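Nucleoporin nup120 (Schizosaccharomyces pombe, PDB 4GQ2) serves as a structural constituent of the nuclear pore complex, whose nucleoporins can also act as docking or interaction partners for transiently associated nuclear transport factors. Local coordinates at residues Leu255-Lys260 and Leu275-Leu280; Asn236-Met241 and Leu250-Leu255; Phe285-Ser290 and Tyr301-Ser306; His307-Ile312 and Lys330-Pro335. One frame throughout, in Å; residues are numbered along the deposited sequence.

Contact 1 of 4, residues Leu255-Lys260 and Leu275-Leu280; sequences LDYKLK and LSQTIL
At one end of a four-stranded antiparallel propeller blade, the turn leading into strand 258-263 presses into the chain that leaves strand 268-274. The bump is the ring of Tyr257, and the hollow is the bowed backbone of Leu275-Leu280, which curves round it. Tyr257 sits in a left-handed backbone conformation, and its CB is directed toward the bow. Its first torsion is nearly eclipsed (chi1 14°). Within the bow, Ser276 O lies obliquely to the ring, 3.9 Å from Tyr257 CG, and Thr278 O comes near Tyr257 CE1 at a similar slant. The aliphatic part of Gln277 crosses the ring at about a right angle, with its CG 3.5 Å from Tyr257 CE2. On the other side of the ring's outline, Leu280 CD2 lies in the ring plane at the edge, 3.8 Å from Tyr257 CD1. Leu280 reaches there from the crowded rotamer, its CG between backbone N and carbonyl carbon. Where the bow begins, Leu275 fits beside the start of the strand, its CD2 4.2 Å from Leu259 CB, and its side chain also touches Leu253 of strand 249-254. One backbone bond fixes this end: Leu275 N donates to Tyr257 O over 2.9 Å, with 163° at the hydrogen, arriving almost along the C=O axis.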
# COMPACT_ATOMS: atom_id res chain seq x y z
N LEU A 255 -4.89 -42.68 -29.27
CA LEU A 255 -3.46 -42.64 -29.59
C LEU A 255 -3.23 -42.73 -31.10
O LEU A 255 -2.27 -42.16 -31.62
CB LEU A 255 -2.70 -43.74 -28.84
CG LEU A 255 -1.16 -43.76 -28.89
CD1 LEU A 255 -0.55 -42.65 -28.04
CD2 LEU A 255 -0.61 -45.11 -28.47
N ASP A 256 -4.11 -43.45 -31.79
CA ASP A 256 -4.06 -43.53 -33.25
C ASP A 256 -5.06 -42.57 -33.95
O ASP A 256 -5.72 -42.94 -34.92
CB ASP A 256 -4.18 -44.98 -33.76
CG ASP A 256 -5.57 -45.59 -33.56
OD1 ASP A 256 -6.42 -45.02 -32.83
OD2 ASP A 256 -5.81 -46.67 -34.14
N TYR A 257 -5.14 -41.35 -33.42
CA TYR A 257 -5.83 -40.23 -34.08
C TYR A 257 -7.25 -40.52 -34.59
O TYR A 257 -7.61 -40.16 -35.71
CB TYR A 257 -4.95 -39.58 -35.17
CG TYR A 257 -3.74 -40.41 -35.55
CD1 TYR A 257 -2.54 -40.31 -34.83
CD2 TYR A 257 -3.79 -41.31 -36.62
CE1 TYR A 257 -1.43 -41.08 -35.17
CE2 TYR A 257 -2.69 -42.08 -36.96
CZ TYR A 257 -1.51 -41.96 -36.23
OH TYR A 257 -0.42 -42.72 -36.57
N LYS A 258 -8.05 -41.17 -33.74
CA LYS A 258 -9.47 -41.37 -34.00
C LYS A 258 -10.35 -40.50 -33.10
O LYS A 258 -10.23 -40.54 -31.88
CB LYS A 258 -9.86 -42.85 -33.83
CG LYS A 258 -9.89 -43.67 -35.11
CD LYS A 258 -8.59 -44.42 -35.34
CE LYS A 258 -8.75 -45.46 -36.44
NZ LYS A 258 -7.45 -46.05 -36.82
N LEU A 259 -11.23 -39.72 -33.72
CA LEU A 259 -12.20 -38.91 -32.98
C LEU A 259 -13.48 -39.71 -32.75
O LEU A 259 -14.25 -39.95 -33.69
CB LEU A 259 -12.48 -37.60 -33.73
CG LEU A 259 -13.30 -36.49 -33.04
CD1 LEU A 259 -12.69 -36.06 -31.71
CD2 LEU A 259 -13.46 -35.30 -33.97
N LYS A 260 -13.70 -40.12 -31.50
CA LYS A 260 -14.79 -41.02 -31.14
C LYS A 260 -15.85 -40.35 -30.28
O LYS A 260 -15.54 -39.56 -29.39
CB LYS A 260 -14.25 -42.24 -30.39
CG LYS A 260 -12.96 -42.82 -30.95
CD LYS A 260 -12.60 -44.15 -30.30
CE LYS A 260 -11.36 -44.73 -30.95
NZ LYS A 260 -11.04 -46.10 -30.47
N LEU A 275 -8.62 -39.38 -38.30
CA LEU A 275 -8.01 -38.10 -38.67
C LEU A 275 -6.68 -38.35 -39.37
O LEU A 275 -6.21 -39.49 -39.44
CB LEU A 275 -7.80 -37.23 -37.43
CG LEU A 275 -8.95 -37.09 -36.42
CD1 LEU A 275 -8.44 -36.51 -35.12
CD2 LEU A 275 -10.10 -36.26 -36.98
N SER A 276 -6.07 -37.28 -39.87
CA SER A 276 -4.80 -37.35 -40.60
C SER A 276 -3.61 -37.80 -39.74
O SER A 276 -3.73 -37.93 -38.52
CB SER A 276 -4.51 -36.01 -41.29
OG SER A 276 -4.86 -34.94 -40.44
N GLN A 277 -2.47 -38.03 -40.39
CA GLN A 277 -1.33 -38.68 -39.74
C GLN A 277 -0.07 -37.81 -39.61
O GLN A 277 0.42 -37.26 -40.60
CB GLN A 277 -1.00 -40.00 -40.44
CG GLN A 277 -2.08 -41.07 -40.30
CD GLN A 277 -1.81 -42.32 -41.12
OE1 GLN A 277 -0.74 -42.48 -41.70
NE2 GLN A 277 -2.79 -43.22 -41.15
N THR A 278 0.42 -37.71 -38.38
CA THR A 278 1.72 -37.11 -38.03
C THR A 278 2.13 -37.64 -36.66
O THR A 278 1.29 -38.16 -35.91
CB THR A 278 1.68 -35.57 -37.97
OG1 THR A 278 0.33 -35.13 -37.74
CG2 THR A 278 2.20 -34.96 -39.27
N ILE A 279 3.41 -37.53 -36.31
CA ILE A 279 3.87 -37.92 -34.98
C ILE A 279 3.41 -36.86 -33.96
O ILE A 279 3.65 -35.67 -34.16
CB ILE A 279 5.39 -38.23 -34.91
CG1 ILE A 279 6.25 -36.97 -34.79
CG2 ILE A 279 5.83 -39.07 -36.11
CD1 ILE A 279 6.78 -36.71 -33.38
N LEU A 280 2.74 -37.31 -32.91
CA LEU A 280 2.16 -36.40 -31.90
C LEU A 280 2.86 -36.40 -30.53
O LEU A 280 2.77 -35.40 -29.81
CB LEU A 280 0.65 -36.63 -31.76
CG LEU A 280 0.05 -38.04 -31.55
CD1 LEU A 280 0.13 -38.49 -30.10
CD2 LEU A 280 -1.39 -38.05 -32.03

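Contact 2 of 4, residues Asn236-Met241 and Leu250-Leu255; sequences NTIISM and LVMLSL
Ile239 lies obliquely across Leu253 and at about a right angle to Leu255, so that its two branches serve different neighbours. CG1 occupies the crowded position between backbone N and carbonyl carbon (chi1 60°) and carries CD1 to within 4.0 Å of Leu253 CG. The other branch, Ile239 CG2, meets Leu255 CD1 at 3.9 Å. Both leucines have CG anti to the backbone N. A second group gathers about the methionines: Ile238 CD1 slants against Met252, 3.7 Å from its SD, and Met241 CB abuts Met252 CG at 3.9 Å. Beyond CG the two methionines part, Met241 running on extended so that its sulfur approaches Leu250 CD2, while Met252 bends at its last torsion (chi3 -63°).

These side chains hang on the hairpin of strands 238-244 and 249-254, which begins a four-stranded antiparallel blade of the propeller, and a classic beta bulge breaks its register. Ile239 and Ser240 both face Leu253, whose backbone is gripped at two atoms: Ile239 N donates to Leu253 O over 2.9 Å, and Leu253 N donates to Ser240 O over 2.8 Å, both nearly straight. Past the bulge, Met241 and Met252 form a non-hydrogen-bonded pair with side chains on one face, whereas Ser240 and Leu253 point to the other. There the Ser240 hydroxyl is hydrogen-bonded to Tyr287 N of the following blade. Near the strand's end, Leu255 N reaches Thr237 O over 2.9 Å, more bent at 132°.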
# COMPACT_ATOMS: atom_id res chain seq x y z
N ASN A 236 -6.02 -47.73 -29.08
CA ASN A 236 -7.26 -47.16 -28.57
C ASN A 236 -7.11 -46.38 -27.24
O ASN A 236 -8.10 -45.83 -26.73
CB ASN A 236 -8.37 -48.23 -28.49
CG ASN A 236 -8.04 -49.34 -27.50
OD1 ASN A 236 -6.96 -49.92 -27.52
ND2 ASN A 236 -9.00 -49.64 -26.63
N THR A 237 -5.88 -46.32 -26.72
CA THR A 237 -5.57 -45.54 -25.52
C THR A 237 -6.08 -44.11 -25.65
O THR A 237 -5.79 -43.42 -26.64
CB THR A 237 -4.05 -45.48 -25.26
OG1 THR A 237 -3.49 -46.79 -25.32
CG2 THR A 237 -3.75 -44.87 -23.89
N ILE A 238 -6.85 -43.66 -24.66
CA ILE A 238 -7.42 -42.32 -24.67
C ILE A 238 -6.32 -41.31 -24.35
O ILE A 238 -5.63 -41.42 -23.33
CB ILE A 238 -8.59 -42.17 -23.67
CG1 ILE A 238 -9.60 -43.32 -23.81
CG2 ILE A 238 -9.26 -40.80 -23.80
CD1 ILE A 238 -10.38 -43.33 -25.11
N ILE A 239 -6.14 -40.34 -25.25
CA ILE A 239 -5.14 -39.29 -25.05
C ILE A 239 -5.79 -37.93 -24.77
O ILE A 239 -5.09 -36.95 -24.49
CB ILE A 239 -4.14 -39.19 -26.22
CG1 ILE A 239 -4.87 -38.88 -27.53
CG2 ILE A 239 -3.32 -40.47 -26.32
CD1 ILE A 239 -4.00 -38.23 -28.58
N SER A 240 -7.12 -37.88 -24.85
CA SER A 240 -7.90 -36.68 -24.57
C SER A 240 -9.39 -37.03 -24.60
O SER A 240 -9.86 -37.64 -25.56
CB SER A 240 -7.60 -35.59 -25.60
OG SER A 240 -7.81 -34.29 -25.07
N MET A 241 -10.12 -36.66 -23.55
CA MET A 241 -11.57 -36.88 -23.51
C MET A 241 -12.34 -35.78 -22.79
O MET A 241 -11.87 -35.22 -21.80
CB MET A 241 -11.92 -38.26 -22.93
CG MET A 241 -11.38 -38.54 -21.53
SD MET A 241 -12.18 -39.99 -20.80
CE MET A 241 -11.28 -40.15 -19.26
N LEU A 250 -19.72 -38.74 -24.46
CA LEU A 250 -18.29 -38.57 -24.21
C LEU A 250 -17.59 -38.44 -25.56
O LEU A 250 -17.85 -39.23 -26.47
CB LEU A 250 -17.76 -39.77 -23.45
CG LEU A 250 -16.59 -39.59 -22.47
CD1 LEU A 250 -17.03 -38.82 -21.24
CD2 LEU A 250 -16.02 -40.95 -22.07
N VAL A 251 -16.73 -37.43 -25.70
CA VAL A 251 -15.92 -37.28 -26.91
C VAL A 251 -14.47 -37.59 -26.57
O VAL A 251 -13.89 -36.98 -25.67
CB VAL A 251 -16.04 -35.88 -27.55
CG1 VAL A 251 -15.10 -35.75 -28.75
CG2 VAL A 251 -17.47 -35.62 -27.99
N MET A 252 -13.90 -38.55 -27.29
CA MET A 252 -12.55 -39.03 -27.02
C MET A 252 -11.67 -38.98 -28.26
O MET A 252 -12.15 -39.15 -29.38
CB MET A 252 -12.59 -40.45 -26.46
CG MET A 252 -13.67 -40.69 -25.41
SD MET A 252 -14.02 -42.43 -25.10
CE MET A 252 -14.66 -42.97 -26.69
N LEU A 253 -10.38 -38.75 -28.03
CA LEU A 253 -9.36 -38.87 -29.06
C LEU A 253 -8.39 -39.97 -28.66
O LEU A 253 -7.94 -40.04 -27.51
CB LEU A 253 -8.63 -37.54 -29.26
CG LEU A 253 -7.55 -37.48 -30.34
CD1 LEU A 253 -8.05 -37.96 -31.69
CD2 LEU A 253 -7.02 -36.06 -30.45
N SER A 254 -8.06 -40.83 -29.63
CA SER A 254 -7.22 -42.01 -29.37
C SER A 254 -5.76 -41.79 -29.74
O SER A 254 -5.43 -40.84 -30.45
CB SER A 254 -7.77 -43.23 -30.11
OG SER A 254 -7.73 -43.03 -31.51
N LEU A 255 -4.89 -42.68 -29.27
CA LEU A 255 -3.46 -42.64 -29.59
C LEU A 255 -3.23 -42.73 -31.10
O LEU A 255 -2.27 -42.16 -31.62
CB LEU A 255 -2.70 -43.74 -28.84
CG LEU A 255 -1.16 -43.76 -28.89
CD1 LEU A 255 -0.55 -42.65 -28.04
CD2 LEU A 255 -0.61 -45.11 -28.47

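Contact 3 of 4, residues Phe285-Ser290 and Tyr301-Ser306; sequences FPYLTS and YYPDNS
Where the hairpin of strands 288-290 and 297-302 opens out at one end of a propeller blade, three aromatic rings and a proline fill the gap. Phe285 and Tyr301 meet obliquely, with ring planes at 75° and Phe285 CE1 3.8 Å from Tyr301 CE2. Tyr287 works mainly through its edge: Tyr301 O lies in the ring plane, 3.4 Å from Tyr287 CD2, and Pro303 CD is 3.8 Å from Tyr287 CE2. The same ring receives Phe285 CE1 over one face, offset toward the rim and 3.6 Å above its plane, so one corner of the Phe285 ring, CE1, touches both tyrosines.

The torsions set this out. Tyr301 has CG anti to the backbone N (chi1 180°), which brings its CD2-CE2 edge against Phe285, whose own CG stands in the crowded position between N and carbonyl carbon. Further out, Ile239 and Leu253 of the preceding blade, and Leu280 of the connecting loop, pack on Tyr287, while the ring of Phe310 meets that of Tyr301. The Tyr301 hydroxyl is hydrogen-bonded to His307 O. The backbones themselves are joined by Tyr301 N donating to Tyr287 O at 3.1 Å, a bent bond of 144° that lies in the carbonyl plane.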
# COMPACT_ATOMS: atom_id res chain seq x y z
N PHE A 285 -0.49 -32.60 -23.43
CA PHE A 285 -1.39 -31.45 -23.36
C PHE A 285 -2.79 -31.84 -23.85
O PHE A 285 -2.93 -32.87 -24.52
CB PHE A 285 -0.85 -30.27 -24.19
CG PHE A 285 -0.27 -30.67 -25.52
CD1 PHE A 285 -1.10 -31.09 -26.56
CD2 PHE A 285 1.10 -30.61 -25.75
CE1 PHE A 285 -0.57 -31.46 -27.79
CE2 PHE A 285 1.64 -30.97 -26.98
CZ PHE A 285 0.80 -31.40 -28.00
N PRO A 286 -3.82 -31.04 -23.51
CA PRO A 286 -5.15 -31.35 -24.04
C PRO A 286 -5.23 -31.18 -25.56
O PRO A 286 -4.56 -30.31 -26.13
CB PRO A 286 -6.07 -30.35 -23.33
CG PRO A 286 -5.17 -29.27 -22.82
CD PRO A 286 -3.85 -29.93 -22.55
N TYR A 287 -6.03 -32.03 -26.20
CA TYR A 287 -6.23 -32.02 -27.65
C TYR A 287 -7.64 -31.57 -27.98
O TYR A 287 -7.91 -31.12 -29.09
CB TYR A 287 -6.02 -33.41 -28.22
CG TYR A 287 -4.59 -33.80 -28.52
CD1 TYR A 287 -3.79 -34.38 -27.55
CD2 TYR A 287 -4.06 -33.61 -29.80
CE1 TYR A 287 -2.49 -34.75 -27.83
CE2 TYR A 287 -2.75 -33.98 -30.09
CZ TYR A 287 -1.97 -34.54 -29.10
OH TYR A 287 -0.67 -34.90 -29.38
N LEU A 288 -8.54 -31.73 -27.01
CA LEU A 288 -9.95 -31.45 -27.22
C LEU A 288 -10.50 -30.44 -26.23
O LEU A 288 -10.11 -30.44 -25.05
CB LEU A 288 -10.77 -32.74 -27.11
CG LEU A 288 -10.60 -33.85 -28.16
CD1 LEU A 288 -11.53 -35.00 -27.84
CD2 LEU A 288 -10.85 -33.33 -29.57
N THR A 289 -11.39 -29.58 -26.71
CA THR A 289 -12.25 -28.77 -25.83
C THR A 289 -13.60 -28.48 -26.49
O THR A 289 -13.70 -28.48 -27.72
CB THR A 289 -11.56 -27.46 -25.39
OG1 THR A 289 -12.19 -26.97 -24.19
CG2 THR A 289 -11.65 -26.39 -26.48
N SER A 290 -14.62 -28.23 -25.68
CA SER A 290 -15.94 -27.88 -26.19
C SER A 290 -16.35 -26.49 -25.72
O SER A 290 -15.85 -26.00 -24.71
CB SER A 290 -16.98 -28.92 -25.78
OG SER A 290 -17.42 -28.72 -24.45
N TYR A 301 -6.96 -30.05 -31.83
CA TYR A 301 -5.60 -29.59 -32.12
C TYR A 301 -4.78 -30.62 -32.90
O TYR A 301 -4.80 -31.81 -32.57
CB TYR A 301 -4.87 -29.25 -30.82
CG TYR A 301 -3.45 -28.77 -31.01
CD1 TYR A 301 -3.18 -27.62 -31.74
CD2 TYR A 301 -2.37 -29.45 -30.43
CE1 TYR A 301 -1.88 -27.16 -31.91
CE2 TYR A 301 -1.07 -28.99 -30.59
CZ TYR A 301 -0.83 -27.85 -31.33
OH TYR A 301 0.44 -27.38 -31.50
N TYR A 302 -4.06 -30.12 -33.90
CA TYR A 302 -3.15 -30.93 -34.71
C TYR A 302 -1.74 -30.38 -34.59
O TYR A 302 -1.47 -29.27 -35.04
CB TYR A 302 -3.54 -30.87 -36.19
CG TYR A 302 -4.80 -31.60 -36.59
CD1 TYR A 302 -6.05 -31.00 -36.45
CD2 TYR A 302 -4.74 -32.88 -37.15
CE1 TYR A 302 -7.21 -31.66 -36.84
CE2 TYR A 302 -5.89 -33.55 -37.55
CZ TYR A 302 -7.12 -32.93 -37.38
OH TYR A 302 -8.28 -33.57 -37.77
N PRO A 303 -0.83 -31.16 -33.97
CA PRO A 303 0.59 -30.78 -33.94
C PRO A 303 1.21 -30.71 -35.34
O PRO A 303 0.79 -31.45 -36.24
CB PRO A 303 1.23 -31.90 -33.12
CG PRO A 303 0.13 -32.42 -32.27
CD PRO A 303 -1.11 -32.32 -33.10
N ASP A 304 2.18 -29.82 -35.50
CA ASP A 304 2.89 -29.62 -36.77
C ASP A 304 4.38 -29.59 -36.51
O ASP A 304 4.84 -29.95 -35.43
CB ASP A 304 2.54 -28.25 -37.37
CG ASP A 304 1.26 -28.26 -38.16
OD1 ASP A 304 0.54 -29.28 -38.16
OD2 ASP A 304 0.95 -27.21 -38.76
N ASN A 305 5.11 -29.13 -37.52
CA ASN A 305 6.49 -28.73 -37.35
C ASN A 305 6.56 -27.31 -36.79
O ASN A 305 7.52 -26.96 -36.11
CB ASN A 305 7.23 -28.80 -38.69
CG ASN A 305 7.29 -30.20 -39.25
OD1 ASN A 305 6.65 -30.51 -40.25
ND2 ASN A 305 8.05 -31.07 -38.59
N SER A 306 5.52 -26.51 -37.07
CA SER A 306 5.48 -25.11 -36.65
C SER A 306 4.17 -24.71 -35.96
O SER A 306 3.34 -23.99 -36.52
CB SER A 306 5.73 -24.19 -37.86
OG SER A 306 4.68 -24.31 -38.80

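Contact 4 of 4, residues His307-Ile312 and Lys330-Pro335; sequences HGSFSI and KGIIPP
The ring of Phe310 meets the chain of Lys330-Pro335 by its edge: Ile333 O and Pro335 CG both lie in its plane, the oxygen 3.6 Å from Phe310 CD1 and the proline carbon 3.9 Å from Phe310 CE1. The proline ring crosses it at about a right angle. Beyond the two segments Phe350 meets the ring edge-to-face, and Leu364 and Ile366 also touch it. Phe310 CG is anti to its carbonyl carbon (chi1 -68°), and at the root of the side chain Phe310 CB presses on Ile333 CB at 3.8 Å.

Pro335 also closes on the backbone, its CD 3.2 Å from Gly308 O. Ile332 CG1 packs against Ser309, 3.5 Å from its OG. Ser311 OG stands near two carbonyl oxygens, those of Lys330 and Gly331, and its single proton could serve either. The backbones join loosely. Phe310 and Ile333 exchange two weak bonds, N-H to O each way, both bent to 126°. Lys330 N, by contrast, meets Ile312 O at 3.1 Å, in the carbonyl plane on a lone pair.

The two segments run roughly antiparallel (153° between their end-to-end directions), so the segment after strand 324-328 folds back along strand 309-317. This is the outer side of a four-stranded antiparallel blade, where the chain departs toward the next sheet of the Nup120 beta-propeller.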
# COMPACT_ATOMS: atom_id res chain seq x y z
N HIS A 307 3.99 -25.21 -34.73
CA HIS A 307 2.90 -24.79 -33.82
C HIS A 307 1.55 -25.41 -34.05
O HIS A 307 0.69 -25.36 -33.17
CB HIS A 307 2.81 -23.26 -33.70
CG HIS A 307 4.12 -22.61 -33.30
ND1 HIS A 307 4.90 -23.10 -32.31
CD2 HIS A 307 4.77 -21.48 -33.79
CE1 HIS A 307 5.99 -22.32 -32.18
NE2 HIS A 307 5.91 -21.33 -33.08
N GLY A 308 1.34 -26.01 -35.22
CA GLY A 308 0.12 -26.77 -35.46
C GLY A 308 -1.03 -25.98 -36.06
O GLY A 308 -0.84 -24.91 -36.63
N SER A 309 -2.23 -26.54 -35.93
CA SER A 309 -3.45 -25.93 -36.44
C SER A 309 -4.64 -26.46 -35.64
O SER A 309 -4.49 -27.38 -34.84
CB SER A 309 -3.63 -26.23 -37.93
OG SER A 309 -3.62 -27.62 -38.19
N PHE A 310 -5.81 -25.88 -35.87
CA PHE A 310 -6.99 -26.25 -35.10
C PHE A 310 -8.20 -26.54 -35.99
O PHE A 310 -8.37 -25.93 -37.04
CB PHE A 310 -7.35 -25.13 -34.11
CG PHE A 310 -6.36 -24.95 -33.00
CD1 PHE A 310 -5.27 -24.11 -33.14
CD2 PHE A 310 -6.53 -25.61 -31.78
CE1 PHE A 310 -4.36 -23.94 -32.11
CE2 PHE A 310 -5.63 -25.45 -30.75
CZ PHE A 310 -4.54 -24.61 -30.91
N SER A 311 -9.03 -27.48 -35.55
CA SER A 311 -10.27 -27.81 -36.25
C SER A 311 -11.49 -27.57 -35.36
O SER A 311 -11.40 -27.68 -34.14
CB SER A 311 -10.26 -29.27 -36.71
OG SER A 311 -9.40 -29.45 -37.81
N ILE A 312 -12.62 -27.23 -35.98
CA ILE A 312 -13.90 -27.18 -35.29
C ILE A 312 -14.87 -28.18 -35.92
O ILE A 312 -14.92 -28.32 -37.14
CB ILE A 312 -14.49 -25.74 -35.26
CG1 ILE A 312 -13.66 -24.84 -34.34
CG2 ILE A 312 -15.95 -25.76 -34.81
CD1 ILE A 312 -14.09 -23.38 -34.30
N LYS A 330 -14.19 -26.85 -39.72
CA LYS A 330 -12.91 -26.24 -40.02
C LYS A 330 -11.81 -27.28 -40.17
O LYS A 330 -11.70 -28.19 -39.36
CB LYS A 330 -12.52 -25.26 -38.92
CG LYS A 330 -12.29 -23.83 -39.40
CD LYS A 330 -13.60 -23.06 -39.40
CE LYS A 330 -13.37 -21.56 -39.43
NZ LYS A 330 -14.65 -20.80 -39.43
N GLY A 331 -10.99 -27.12 -41.21
CA GLY A 331 -9.80 -27.96 -41.41
C GLY A 331 -8.57 -27.39 -40.73
O GLY A 331 -7.79 -28.13 -40.13
N ILE A 332 -8.39 -26.07 -40.81
CA ILE A 332 -7.22 -25.39 -40.24
C ILE A 332 -7.49 -23.97 -39.69
O ILE A 332 -8.04 -23.12 -40.39
CB ILE A 332 -6.02 -25.38 -41.23
CG1 ILE A 332 -5.21 -26.68 -41.12
CG2 ILE A 332 -5.10 -24.19 -40.99
CD1 ILE A 332 -3.98 -26.75 -42.01
N ILE A 333 -7.11 -23.76 -38.43
CA ILE A 333 -6.96 -22.43 -37.83
C ILE A 333 -5.48 -22.29 -37.46
O ILE A 333 -5.03 -22.88 -36.47
CB ILE A 333 -7.86 -22.25 -36.59
CG1 ILE A 333 -9.34 -22.17 -36.99
CG2 ILE A 333 -7.47 -21.00 -35.80
CD1 ILE A 333 -10.31 -22.15 -35.82
N PRO A 334 -4.70 -21.54 -38.26
CA PRO A 334 -3.26 -21.47 -38.02
C PRO A 334 -2.87 -20.34 -37.06
O PRO A 334 -3.19 -19.18 -37.32
CB PRO A 334 -2.67 -21.22 -39.42
CG PRO A 334 -3.81 -20.75 -40.27
CD PRO A 334 -5.08 -20.78 -39.46
N PRO A 335 -2.19 -20.68 -35.95
CA PRO A 335 -1.75 -19.70 -34.97
C PRO A 335 -0.71 -18.76 -35.56
O PRO A 335 0.01 -19.13 -36.49
CB PRO A 335 -1.09 -20.55 -33.87
CG PRO A 335 -1.65 -21.92 -34.05
CD PRO A 335 -1.85 -22.06 -35.53

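Two successive propeller blades are sampled, contacts 1 and 2 in the first and contacts 3 and 4 in the second. Contacts 1 and 2 share Leu255, and their centres are 10 Å apart; Lys260 N lies 2.8 Å from Met252 O, a probable hydrogen bond between neighbouring strands. Contacts 3 and 4, with centres 8 Å apart, are joined likewise by Tyr302 N and Ser309 O, 2.9 Å apart. Between the blades, Leu280 CB of contact 1 packs on Tyr287 OH of contact 3 at 3.2 Å, and Val251 CG1 of contact 2 meets Leu288 CD1 at 3.8 Å. Contact 4 touches neither contact 1 nor contact 2, its nearest atoms staying about 7 and 10 Å away.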